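Local coordinates for putative branched-chain amino acid ABC transporter (Rhodospirillum rubrum ATCC 11170, PDB 3HUT), which probably binds branched-chain or related amino acids outside the cytoplasmic membrane and delivers them to an ABC transporter for uptake, at residues A[321-326]-A[330-335]. Residues are numbered along the deposited sequence; the frame is centred on the assembly and turned at random.
Sequences ITRFDP and ETTKIL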
loop_
_atom_site.group_PDB
_atom_site.type_symbol
_atom_site.label_atom_id
_atom_site.label_comp_id
_atom_site.label_asym_id
_atom_site.label_seq_id
_atom_site.Cartn_x
_atom_site.Cartn_y
_atom_site.Cartn_z
ATOM N N ILE A 321 0.633 9.322 6.837
ATOM C CA ILE A 321 1.869 10.096 6.841
ATOM C C ILE A 321 2.947 9.184 6.269
ATOM O O ILE A 321 3.209 8.113 6.814
ATOM C CB ILE A 321 2.237 10.541 8.269
ATOM C CG1 ILE A 321 1.153 11.490 8.790
ATOM C CG2 ILE A 321 3.613 11.201 8.272
ATOM C CD1 ILE A 321 1.429 12.086 10.162
ATOM N N THR A 322 3.569 9.625 5.173
ATOM C CA THR A 322 4.572 8.843 4.456
ATOM C C THR A 322 6.001 9.392 4.476
ATOM O O THR A 322 6.220 10.592 4.302
ATOM C CB THR A 322 4.131 8.679 2.988
ATOM O OG1 THR A 322 2.849 8.037 2.954
ATOM C CG2 THR A 322 5.139 7.854 2.202
ATOM N N ARG A 323 6.957 8.482 4.663
ATOM C CA ARG A 323 8.385 8.793 4.734
ATOM C C ARG A 323 9.210 7.842 3.863
ATOM O O ARG A 323 8.905 6.653 3.774
ATOM C CB ARG A 323 8.864 8.661 6.191
ATOM C CG ARG A 323 10.375 8.875 6.417
ATOM C CD ARG A 323 10.746 8.684 7.897
ATOM N NE ARG A 323 12.116 9.103 8.199
ATOM C CZ ARG A 323 13.129 8.271 8.421
ATOM N NH1 ARG A 323 12.940 6.960 8.382
ATOM N NH2 ARG A 323 14.337 8.749 8.681
ATOM N N PHE A 324 10.242 8.371 3.206
ATOM C CA PHE A 324 11.141 7.544 2.398
ATOM C C PHE A 324 12.459 7.522 3.180
ATOM O O PHE A 324 13.041 8.577 3.462
ATOM C CB PHE A 324 11.383 8.148 1.000
ATOM C CG PHE A 324 10.175 8.113 0.083
ATOM C CD1 PHE A 324 9.086 7.288 0.354
ATOM C CD2 PHE A 324 10.158 8.878 -1.083
ATOM C CE1 PHE A 324 7.998 7.225 -0.525
ATOM C CE2 PHE A 324 9.077 8.822 -1.969
ATOM C CZ PHE A 324 7.997 7.994 -1.689
ATOM N N ASP A 325 12.922 6.328 3.538
ATOM C CA ASP A 325 14.157 6.181 4.308
ATOM C C ASP A 325 15.326 6.926 3.659
ATOM O O ASP A 325 15.600 6.749 2.472
ATOM C CB ASP A 325 14.521 4.703 4.444
ATOM C CG ASP A 325 15.583 4.466 5.490
ATOM O OD1 ASP A 325 15.224 4.316 6.679
ATOM O OD2 ASP A 325 16.775 4.450 5.127
ATOM N N PRO A 326 16.036 7.759 4.439
ATOM C CA PRO A 326 17.173 8.524 3.916
ATOM C C PRO A 326 18.307 7.653 3.392
ATOM O O PRO A 326 19.089 8.081 2.547
ATOM C CB PRO A 326 17.591 9.387 5.109
ATOM C CG PRO A 326 17.206 8.563 6.282
ATOM C CD PRO A 326 15.853 8.010 5.882
ATOM N N GLU A 330 13.315 3.158 1.320
ATOM C CA GLU A 330 12.152 2.311 1.587
ATOM C C GLU A 330 11.034 3.145 2.214
ATOM O O GLU A 330 11.288 4.042 3.022
ATOM C CB GLU A 330 12.530 1.152 2.516
ATOM C CG GLU A 330 11.429 0.119 2.663
ATOM C CD GLU A 330 10.976 -0.436 1.324
ATOM O OE1 GLU A 330 11.735 -1.215 0.707
ATOM O OE2 GLU A 330 9.861 -0.082 0.886
ATOM N N THR A 331 9.796 2.837 1.846
ATOM C CA THR A 331 8.639 3.573 2.337
ATOM C C THR A 331 8.058 3.048 3.646
ATOM O O THR A 331 7.847 1.851 3.803
ATOM C CB THR A 331 7.509 3.572 1.278
ATOM O OG1 THR A 331 8.030 4.033 0.028
ATOM C CG2 THR A 331 6.366 4.491 1.700
ATOM N N THR A 332 7.817 3.956 4.585
ATOM C CA THR A 332 7.201 3.606 5.860
ATOM C C THR A 332 6.033 4.572 6.019
ATOM O O THR A 332 6.063 5.684 5.485
ATOM C CB THR A 332 8.172 3.749 7.059
ATOM O OG1 THR A 332 8.683 5.085 7.115
ATOM C CG2 THR A 332 9.329 2.754 6.934
ATOM N N LYS A 333 5.000 4.148 6.733
ATOM C CA LYS A 333 3.824 4.984 6.916
ATOM C C LYS A 333 3.214 4.847 8.297
ATOM O O LYS A 333 3.404 3.839 8.967
ATOM C CB LYS A 333 2.751 4.602 5.897
ATOM C CG LYS A 333 3.137 4.762 4.446
ATOM C CD LYS A 333 1.959 4.388 3.562
ATOM C CE LYS A 333 2.152 4.899 2.144
ATOM N NZ LYS A 333 0.994 4.549 1.302
ATOM N N ILE A 334 2.480 5.871 8.717
ATOM C CA ILE A 334 1.787 5.818 9.994
ATOM C C ILE A 334 0.418 5.239 9.655
ATOM O O ILE A 334 -0.443 5.937 9.123
ATOM C CB ILE A 334 1.609 7.215 10.615
ATOM C CG1 ILE A 334 2.974 7.791 10.995
ATOM C CG2 ILE A 334 0.723 7.124 11.858
ATOM C CD1 ILE A 334 2.895 9.159 11.649
ATOM N N LEU A 335 0.228 3.957 9.947
ATOM C CA LEU A 335 -1.030 3.281 9.647
ATOM C C LEU A 335 -2.149 3.687 10.600
ATOM O O LEU A 335 -1.895 4.239 11.668
ATOM C CB LEU A 335 -0.819 1.765 9.688
ATOM C CG LEU A 335 0.314 1.273 8.777
ATOM C CD1 LEU A 335 0.447 -0.238 8.876
ATOM C CD2 LEU A 335 0.041 1.696 7.333
HETATM O O HOH W 1 -1.080 8.572 9.184
#
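T322 faces two residues of the partner strand on the buried face of an antiparallel pair, K333 directly across and T331 on the diagonal, and its two branches divide the work. With OG1 beside the backbone N (chi1 -58°), CG2 falls anti to that N and meets T331 CG2 at 3.6 Å, the two side chains crossing at a slant. OG1 instead faces the aliphatic chain of K333, which runs alongside it, and lies 3.3 Å from K333 CE, while its own hydrogen bond goes to G320 O. Replacing T322 by an alanine takes away both branches, and would probably leave G320 O without its hydroxyl partner and open a gap beside T331 CG2. K333 stays extended beyond CG, which carries NZ on to T319. Further along this face T331 lies beside F324: its methyl reaches the ring edge in plane, whereas T331 OG1 lies oblique to the ring, 3.2 Å from F324 CE1, and is hydrogen-bonded to R118 O. The two strands form a beta hairpin in the periplasmic binding protein fold, packed through F324 and K333 against helix 277-296. R323 and T332, whose side chains lie on the other face, are the hydrogen-bonded pair of the backbone, R323 N to T332 O at 3.1 Å and T332 N to R323 O at 3.0 Å. Near the corner at I321, the isoleucines I321 and I334 point the same way, their CD1 methyls 3.6 Å apart, and a water joins I321 N to I334 O.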